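Local coordinates for protein lipase (PDB 4OPM) that probably hydrolyses ester bonds of lipids such as triacylglycerols, using an alpha/beta hydrolase fold, at residues 100-105 / 134-139; 113-118 / 290-295; 239-242 / 247-250. All coordinates share one frame; numbering follows the deposited sequence.

Contact 1. Residues 100-105 / 134-139; sequences KLRRFV and PFETKS
Arg102 and Glu136 meet at the protein surface, where helix 94-107 and the 3-10 turn that leads into strand 137-143 each send out one charged side chain. The pairing is loose: in one of the two modelled conformers of Glu136, Arg102 NH2 lies 3.6 Å from Glu136 OE1, a salt bridge without a hydrogen bond across the two segments, and so at best a partial one. The closest approach is in fact between Arg102 NH2 and Glu136 CD, at 3.5 Å. Besides its carboxylate, Glu136 lays its methylene over one face of the guanidinium, with Glu136 CG 3.7 Å from Arg102 CZ and displaced toward the rim of that group. The guanidinium and carboxylate planes are inclined by 38°, unlike the flat, two-pronged bidentate pair.

Behind these groups stand two bent chains. Arg102 leaves its helix with CG opposite the backbone N and then folds at chi2 (66°), which carries its head toward 134-136. A stronger hold comes from Tyr129 OH of helix 121-132, hydrogen-bonded to Arg102 NH1, while Tyr133 adds a cation-pi contact. The backbone of Glu136 is bonded to Ile114 of the adjacent strand. Within the alpha/beta hydrolase fold the contact thus links helix 94-107, which packs on the sheet, to the turn between helix 121-132 and strand 137-143.

The chemistry is chiefly electrostatic attraction between partly exposed groups: the tyrosines help to place the guanidinium, and Glu136, in this conformer, probably balances part of its charge without a directional bond.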
loop_
_atom_site.group_PDB
_atom_site.type_symbol
_atom_site.label_atom_id
_atom_site.label_comp_id
_atom_site.label_asym_id
_atom_site.label_seq_id
_atom_site.Cartn_x
_atom_site.Cartn_y
_atom_site.Cartn_z
ATOM N N LYS A 100 -8.252 -12.676 -3.099
ATOM C CA LYS A 100 -7.718 -13.356 -1.907
ATOM C C LYS A 100 -7.742 -12.409 -0.696
ATOM O O LYS A 100 -7.980 -12.861 0.426
ATOM C CB LYS A 100 -6.321 -13.942 -2.151
ATOM C CG LYS A 100 -6.311 -15.110 -3.148
ATOM C CD LYS A 100 -7.175 -16.310 -2.678
ATOM C CE LYS A 100 -7.121 -17.492 -3.605
ATOM N NZ LYS A 100 -7.801 -17.206 -4.911
ATOM N N LEU A 101 -7.580 -11.091 -0.922
ATOM C CA LEU A 101 -7.691 -10.120 0.159
ATOM C C LEU A 101 -9.142 -10.121 0.680
ATOM O O LEU A 101 -9.338 -10.097 1.887
ATOM C CB LEU A 101 -7.258 -8.723 -0.304
ATOM C CG LEU A 101 -7.317 -7.623 0.742
ATOM C CD1 LEU A 101 -6.281 -7.836 1.848
ATOM C CD2 LEU A 101 -7.138 -6.260 0.090
ATOM N N ARG A 102 -10.146 -10.225 -0.221
ATOM C CA ARG A 102 -11.548 -10.321 0.213
ATOM C C ARG A 102 -11.754 -11.582 1.089
ATOM O O ARG A 102 -12.415 -11.504 2.131
ATOM C CB ARG A 102 -12.508 -10.327 -0.988
ATOM C CG ARG A 102 -13.988 -10.517 -0.622
ATOM C CD ARG A 102 -14.553 -9.352 0.176
ATOM N NE ARG A 102 -15.873 -9.671 0.719
ATOM C CZ ARG A 102 -16.389 -9.126 1.813
ATOM N NH1 ARG A 102 -15.699 -8.224 2.505
ATOM N NH2 ARG A 102 -17.597 -9.475 2.227
ATOM N N ARG A 103 -11.178 -12.732 0.681
ATOM C CA ARG A 103 -11.287 -13.986 1.450
ATOM C C ARG A 103 -10.676 -13.794 2.852
ATOM O O ARG A 103 -11.236 -14.286 3.840
ATOM C CB ARG A 103 -10.618 -15.174 0.728
ATOM C CG ARG A 103 -11.198 -15.515 -0.653
ATOM C CD ARG A 103 -12.560 -16.205 -0.622
ATOM N NE ARG A 103 -13.678 -15.272 -0.420
ATOM C CZ ARG A 103 -14.270 -14.564 -1.380
ATOM N NH1 ARG A 103 -13.843 -14.642 -2.635
ATOM N NH2 ARG A 103 -15.283 -13.760 -1.088
ATOM N N PHE A 104 -9.552 -13.052 2.926
ATOM C CA PHE A 104 -8.890 -12.726 4.184
ATOM C C PHE A 104 -9.809 -11.858 5.067
ATOM O O PHE A 104 -9.956 -12.160 6.241
ATOM C CB PHE A 104 -7.542 -12.014 3.943
ATOM C CG PHE A 104 -6.992 -11.352 5.189
ATOM C CD1 PHE A 104 -6.374 -12.107 6.181
ATOM C CD2 PHE A 104 -7.128 -9.978 5.389
ATOM C CE1 PHE A 104 -5.898 -11.502 7.351
ATOM C CE2 PHE A 104 -6.639 -9.369 6.554
ATOM C CZ PHE A 104 -6.039 -10.137 7.532
ATOM N N VAL A 105 -10.421 -10.795 4.503
ATOM C CA VAL A 105 -11.339 -9.886 5.225
ATOM C C VAL A 105 -12.510 -10.709 5.823
ATOM O O VAL A 105 -12.882 -10.512 6.985
ATOM C CB VAL A 105 -11.840 -8.731 4.315
ATOM C CG1 VAL A 105 -13.036 -7.999 4.927
ATOM C CG2 VAL A 105 -10.707 -7.748 4.009
ATOM N N PRO A 134 -18.680 -3.068 -3.575
ATOM C CA PRO A 134 -19.051 -1.689 -3.189
ATOM C C PRO A 134 -19.770 -1.547 -1.855
ATOM O O PRO A 134 -19.519 -0.571 -1.146
ATOM C CB PRO A 134 -19.966 -1.232 -4.332
ATOM C CG PRO A 134 -20.476 -2.499 -4.944
ATOM C CD PRO A 134 -19.325 -3.442 -4.854
ATOM N N PHE A 135 -20.647 -2.497 -1.504
ATOM C CA PHE A 135 -21.391 -2.422 -0.247
ATOM C C PHE A 135 -20.501 -2.747 0.957
ATOM O O PHE A 135 -20.921 -2.515 2.096
ATOM C CB PHE A 135 -22.615 -3.354 -0.281
ATOM C CG PHE A 135 -23.637 -2.962 -1.326
ATOM C CD1 PHE A 135 -24.418 -1.822 -1.166
ATOM C CD2 PHE A 135 -23.817 -3.733 -2.468
ATOM C CE1 PHE A 135 -25.357 -1.456 -2.139
ATOM C CE2 PHE A 135 -24.759 -3.370 -3.437
ATOM C CZ PHE A 135 -25.521 -2.233 -3.266
ATOM N N GLU A 136 -19.283 -3.275 0.697
ATOM C CA GLU A 136 -18.297 -3.650 1.716
ATOM C C GLU A 136 -17.218 -2.571 1.883
ATOM O O GLU A 136 -16.315 -2.720 2.712
ATOM C CB GLU A 136 -17.626 -4.993 1.348
ATOM C CG GLU A 136 -18.575 -6.170 1.160
ATOM C CD GLU A 136 -19.501 -6.498 2.316
ATOM O OE1 GLU A 136 -19.055 -6.436 3.484
ATOM O OE2 GLU A 136 -20.677 -6.836 2.045
ATOM N N THR A 137 -17.293 -1.501 1.083
ATOM C CA THR A 137 -16.316 -0.409 1.057
ATOM C C THR A 137 -16.963 0.897 1.568
ATOM O O THR A 137 -17.837 1.462 0.906
ATOM C CB THR A 137 -15.743 -0.273 -0.379
ATOM O OG1 THR A 137 -15.290 -1.562 -0.844
ATOM C CG2 THR A 137 -14.617 0.772 -0.468
ATOM N N LYS A 138 -16.517 1.377 2.736
ATOM C CA LYS A 138 -17.047 2.596 3.364
ATOM C C LYS A 138 -16.373 3.847 2.807
ATOM O O LYS A 138 -17.006 4.896 2.728
ATOM C CB LYS A 138 -16.862 2.532 4.887
ATOM C CG LYS A 138 -17.763 3.488 5.666
ATOM C CD LYS A 138 -17.653 3.228 7.154
ATOM C CE LYS A 138 -18.802 3.817 7.920
ATOM N NZ LYS A 138 -18.805 3.348 9.332
ATOM N N SER A 139 -15.079 3.748 2.485
ATOM C CA SER A 139 -14.307 4.872 1.946
ATOM C C SER A 139 -13.049 4.347 1.313
ATOM O O SER A 139 -12.631 3.216 1.594
ATOM C CB SER A 139 -13.961 5.888 3.044
ATOM O OG SER A 139 -12.887 5.442 3.859
#

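Contact 2. Residues 113-118 / 290-295; sequences PIHIAG and PFLLKV
Strand 114-118 and helical segment 290-295 stand apart as backbones, the nearest CA atoms, those of His115 and Leu292, being 8.0 Å from each other, and the space between them is bridged by side chains. His115 does most of the reaching. Its CB points at the helix, and the imidazole is received by two aliphatic residues one helical turn apart. Leu292 CD2 sits over one face of the ring, 3.7 Å from its centroid and 21° off the ring normal, a CH-pi contact. The methyl is shifted toward the rim, and its nearest ring atom is His115 ND1, at 3.5 Å. Val295 uses a different side of the same ring: its CG1 approaches the edge, close to the ring plane, 3.6 Å from His115 CE1. The valine holds CG1 opposite its backbone N (chi1 173°), the branch direction that delivers this methyl to the imidazole.

In the alpha/beta hydrolase fold a central, mainly parallel sheet is covered by helices on both faces, and here His115 joins strand 114-119 to the late helix 281-298. The same strand runs on toward a probable nucleophile elbow that includes Gly118 and Ser120. Ile116, the very next residue after His115, points away from helix 281-298 and packs on Ala126 and Tyr129 of helix 121-132, so successive odd and even positions serve the two layers.

Although no polar bond crosses the contact itself, both ring nitrogens have partners, which should restrain the rotation of the imidazole. His115 ND1 is hydrogen-bonded to Ser139 OG on the neighbouring strand, and His115 NE2 to Glu296 OE2, the residue following Val295.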
loop_
_atom_site.group_PDB
_atom_site.type_symbol
_atom_site.label_atom_id
_atom_site.label_comp_id
_atom_site.label_asym_id
_atom_site.label_seq_id
_atom_site.Cartn_x
_atom_site.Cartn_y
_atom_site.Cartn_z
ATOM N N PRO A 113 -19.289 -2.270 6.054
ATOM C CA PRO A 113 -18.406 -1.473 5.195
ATOM C C PRO A 113 -17.144 -1.085 5.959
ATOM O O PRO A 113 -17.208 -0.691 7.128
ATOM C CB PRO A 113 -19.266 -0.255 4.818
ATOM C CG PRO A 113 -20.631 -0.529 5.365
ATOM C CD PRO A 113 -20.447 -1.472 6.499
ATOM N N ILE A 114 -15.989 -1.232 5.302
ATOM C CA ILE A 114 -14.724 -0.900 5.941
ATOM C C ILE A 114 -14.004 0.197 5.157
ATOM O O ILE A 114 -14.157 0.312 3.940
ATOM C CB ILE A 114 -13.819 -2.146 6.177
ATOM C CG1 ILE A 114 -13.242 -2.728 4.861
ATOM C CG2 ILE A 114 -14.539 -3.207 7.045
ATOM C CD1 ILE A 114 -12.150 -3.804 5.040
ATOM N N HIS A 115 -13.251 1.029 5.890
ATOM C CA HIS A 115 -12.454 2.093 5.298
ATOM C C HIS A 115 -11.227 1.429 4.692
ATOM O O HIS A 115 -10.597 0.600 5.357
ATOM C CB HIS A 115 -12.043 3.104 6.358
ATOM C CG HIS A 115 -13.175 3.848 6.982
ATOM N ND1 HIS A 115 -13.797 4.890 6.326
ATOM C CD2 HIS A 115 -13.695 3.736 8.229
ATOM C CE1 HIS A 115 -14.700 5.359 7.174
ATOM N NE2 HIS A 115 -14.664 4.702 8.340
ATOM N N ILE A 116 -10.896 1.743 3.442
ATOM C CA ILE A 116 -9.745 1.109 2.803
ATOM C C ILE A 116 -8.750 2.156 2.323
ATOM O O ILE A 116 -9.144 3.169 1.767
ATOM C CB ILE A 116 -10.183 0.155 1.652
ATOM C CG1 ILE A 116 -11.178 -0.918 2.178
ATOM C CG2 ILE A 116 -8.967 -0.522 1.017
ATOM C CD1 ILE A 116 -12.030 -1.510 1.159
ATOM N N ALA A 117 -7.450 1.898 2.547
ATOM C CA ALA A 117 -6.375 2.782 2.093
ATOM C C ALA A 117 -5.356 1.955 1.349
ATOM O O ALA A 117 -5.049 0.833 1.755
ATOM C CB ALA A 117 -5.723 3.513 3.257
ATOM N N GLY A 118 -4.855 2.498 0.259
ATOM C CA GLY A 118 -3.879 1.790 -0.556
ATOM C C GLY A 118 -2.759 2.680 -1.034
ATOM O O GLY A 118 -3.003 3.789 -1.516
ATOM N N PRO A 290 -9.439 13.967 9.432
ATOM C CA PRO A 290 -10.702 14.708 9.200
ATOM C C PRO A 290 -11.594 14.047 8.134
ATOM O O PRO A 290 -12.816 14.085 8.263
ATOM C CB PRO A 290 -10.221 16.091 8.739
ATOM C CG PRO A 290 -8.826 16.196 9.245
ATOM C CD PRO A 290 -8.269 14.821 9.143
ATOM N N PHE A 291 -10.983 13.395 7.121
ATOM C CA PHE A 291 -11.708 12.677 6.066
ATOM C C PHE A 291 -12.504 11.519 6.688
ATOM O O PHE A 291 -13.708 11.416 6.450
ATOM C CB PHE A 291 -10.747 12.170 4.973
ATOM C CG PHE A 291 -11.396 11.264 3.948
ATOM C CD1 PHE A 291 -12.234 11.784 2.957
ATOM C CD2 PHE A 291 -11.198 9.887 3.990
ATOM C CE1 PHE A 291 -12.831 10.946 2.005
ATOM C CE2 PHE A 291 -11.801 9.049 3.047
ATOM C CZ PHE A 291 -12.613 9.582 2.059
ATOM N N LEU A 292 -11.841 10.677 7.501
ATOM C CA LEU A 292 -12.481 9.546 8.185
ATOM C C LEU A 292 -13.606 10.038 9.104
ATOM O O LEU A 292 -14.690 9.445 9.096
ATOM C CB LEU A 292 -11.447 8.741 8.984
ATOM C CG LEU A 292 -10.415 7.940 8.179
ATOM C CD1 LEU A 292 -9.309 7.407 9.111
ATOM C CD2 LEU A 292 -11.080 6.750 7.459
ATOM N N LEU A 293 -13.377 11.158 9.846
ATOM C CA LEU A 293 -14.410 11.705 10.734
ATOM C C LEU A 293 -15.648 12.141 9.927
ATOM O O LEU A 293 -16.777 11.867 10.339
ATOM C CB LEU A 293 -13.853 12.876 11.551
ATOM C CG LEU A 293 -14.614 13.239 12.828
ATOM C CD1 LEU A 293 -14.542 12.105 13.861
ATOM C CD2 LEU A 293 -14.052 14.509 13.434
ATOM N N LYS A 294 -15.429 12.788 8.768
ATOM C CA LYS A 294 -16.493 13.253 7.884
ATOM C C LYS A 294 -17.314 12.069 7.342
ATOM O O LYS A 294 -18.550 12.131 7.352
ATOM C CB LYS A 294 -15.897 14.076 6.737
ATOM C CG LYS A 294 -16.952 14.825 5.933
ATOM C CD LYS A 294 -16.336 15.817 4.957
ATOM C CE LYS A 294 -16.085 15.194 3.610
ATOM N NZ LYS A 294 -15.973 16.211 2.532
ATOM N N VAL A 295 -16.634 10.996 6.879
ATOM C CA VAL A 295 -17.301 9.797 6.347
ATOM C C VAL A 295 -18.134 9.134 7.462
ATOM O O VAL A 295 -19.270 8.732 7.217
ATOM C CB VAL A 295 -16.296 8.793 5.713
ATOM C CG1 VAL A 295 -16.979 7.474 5.319
ATOM C CG2 VAL A 295 -15.586 9.417 4.514
#

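Contact 3. Residues 239-242 / 247-250; sequences ILWG and IINV
Trp241 joins Ile248 and Val250 where strand 237-242 of the alpha/beta hydrolase sheet gives way to a loop that probably carries the catalytic acid, Asp245. The CB of Trp241 points toward that loop, and chi1 (-129°), well away from a staggered value, swings the indole across the returning chain. First along the ring, CD1 lies 3.6 Å from Val250 CA and meets the valine side chain at CB, 4.0 Å away. The next atom, NE1, gives the polar link: it donates to Ile248 O at 2.9 Å, with an almost straight N-H...O angle of 175°. The acceptor lies practically in the indole plane, whereas the nitrogen stands 39° out of the carbonyl plane, so the bond is well aligned at the donor and tilted at the acceptor.

Farther round, at the benzo ring, the side chains of Trp241 and Ile248 cross at about a right angle. Ile248 also touches His274, the probable catalytic histidine; it is held at its O by Trp241 and at its N by Asp245 OD1, beside the putative triad. Trp241 CZ2, the benzo carbon next to CE2, meets the methyl CG2 of Ile248 at 3.5 Å.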
loop_
_atom_site.group_PDB
_atom_site.type_symbol
_atom_site.label_atom_id
_atom_site.label_comp_id
_atom_site.label_asym_id
_atom_site.label_seq_id
_atom_site.Cartn_x
_atom_site.Cartn_y
_atom_site.Cartn_z
ATOM N N ILE A 239 -7.675 11.457 -2.179
ATOM C CA ILE A 239 -6.504 11.219 -3.032
ATOM C C ILE A 239 -5.381 12.060 -2.504
ATOM O O ILE A 239 -5.554 13.264 -2.335
ATOM C CB ILE A 239 -6.802 11.553 -4.532
ATOM C CG1 ILE A 239 -7.988 10.727 -5.088
ATOM C CG2 ILE A 239 -5.548 11.408 -5.431
ATOM C CD1 ILE A 239 -8.705 11.417 -6.276
ATOM N N LEU A 240 -4.216 11.453 -2.295
ATOM C CA LEU A 240 -3.048 12.198 -1.829
ATOM C C LEU A 240 -1.839 11.784 -2.666
ATOM O O LEU A 240 -1.654 10.607 -2.953
ATOM C CB LEU A 240 -2.808 11.990 -0.323
ATOM C CG LEU A 240 -1.747 12.885 0.315
ATOM C CD1 LEU A 240 -2.122 13.251 1.744
ATOM C CD2 LEU A 240 -0.369 12.213 0.280
ATOM N N TRP A 241 -1.039 12.775 -3.086
ATOM C CA TRP A 241 0.131 12.535 -3.914
ATOM C C TRP A 241 1.341 13.292 -3.426
ATOM O O TRP A 241 1.214 14.355 -2.817
ATOM C CB TRP A 241 -0.155 13.031 -5.352
ATOM C CG TRP A 241 0.145 12.022 -6.417
ATOM C CD1 TRP A 241 1.299 11.899 -7.145
ATOM C CD2 TRP A 241 -0.701 10.947 -6.817
ATOM N NE1 TRP A 241 1.203 10.823 -8.002
ATOM C CE2 TRP A 241 -0.015 10.219 -7.817
ATOM C CE3 TRP A 241 -1.980 10.513 -6.416
ATOM C CZ2 TRP A 241 -0.582 9.104 -8.449
ATOM C CZ3 TRP A 241 -2.545 9.414 -7.054
ATOM C CH2 TRP A 241 -1.833 8.698 -8.024
ATOM N N GLY A 242 2.506 12.797 -3.811
ATOM C CA GLY A 242 3.746 13.527 -3.631
ATOM C C GLY A 242 3.981 14.255 -4.939
ATOM O O GLY A 242 3.957 13.633 -6.007
ATOM N N ILE A 247 7.549 7.787 -10.043
ATOM C CA ILE A 247 6.996 6.499 -10.457
ATOM C C ILE A 247 5.667 6.706 -11.178
ATOM O O ILE A 247 5.470 6.164 -12.264
ATOM C CB ILE A 247 6.866 5.524 -9.239
ATOM C CG1 ILE A 247 8.188 5.447 -8.401
ATOM C CG2 ILE A 247 6.390 4.126 -9.676
ATOM C CD1 ILE A 247 9.475 5.084 -9.179
ATOM N N ILE A 248 4.744 7.440 -10.540
ATOM C CA ILE A 248 3.414 7.765 -11.058
ATOM C C ILE A 248 3.299 9.282 -10.966
ATOM O O ILE A 248 3.200 9.822 -9.857
ATOM C CB ILE A 248 2.282 6.999 -10.309
ATOM C CG1 ILE A 248 2.614 5.474 -10.167
ATOM C CG2 ILE A 248 0.940 7.206 -11.023
ATOM C CD1 ILE A 248 1.678 4.670 -9.284
ATOM N N ASN A 249 3.360 9.972 -12.123
ATOM C CA ASN A 249 3.371 11.437 -12.184
ATOM C C ASN A 249 2.103 12.042 -11.579
ATOM O O ASN A 249 1.000 11.525 -11.779
ATOM C CB ASN A 249 3.592 11.948 -13.610
ATOM C CG ASN A 249 2.637 11.376 -14.619
ATOM O OD1 ASN A 249 2.611 10.160 -14.864
ATOM N ND2 ASN A 249 1.853 12.241 -15.238
ATOM N N VAL A 250 2.282 13.178 -10.882
ATOM C CA VAL A 250 1.266 13.901 -10.121
ATOM C C VAL A 250 -0.018 14.227 -10.948
ATOM O O VAL A 250 -1.095 14.267 -10.357
ATOM C CB VAL A 250 1.880 15.168 -9.448
ATOM C CG1 VAL A 250 2.297 16.225 -10.477
ATOM C CG2 VAL A 250 0.942 15.755 -8.391
#

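All three contacts are tied to one central sheet, but only contacts 1 and 2 touch. Their centres are 13 Å apart, and adjacent strands connect them: Lys138 N of contact 1 lies 2.9 Å from Ile114 O of contact 2, a probable hydrogen bond, while Lys138 CD packs 3.5 Å from His115 NE2. Contact 3 is more remote, its centre 24 Å from that of contact 1 and 19 Å from that of contact 2. It lies beside the putative Ser120-His274-Asp245 triad, and the Ile248 side chain is about 4 Å from a bound polyethylene glycol, probably a crystallisation additive. Contact 2 approaches the same site through its strand, which leads to the probable nucleophile elbow.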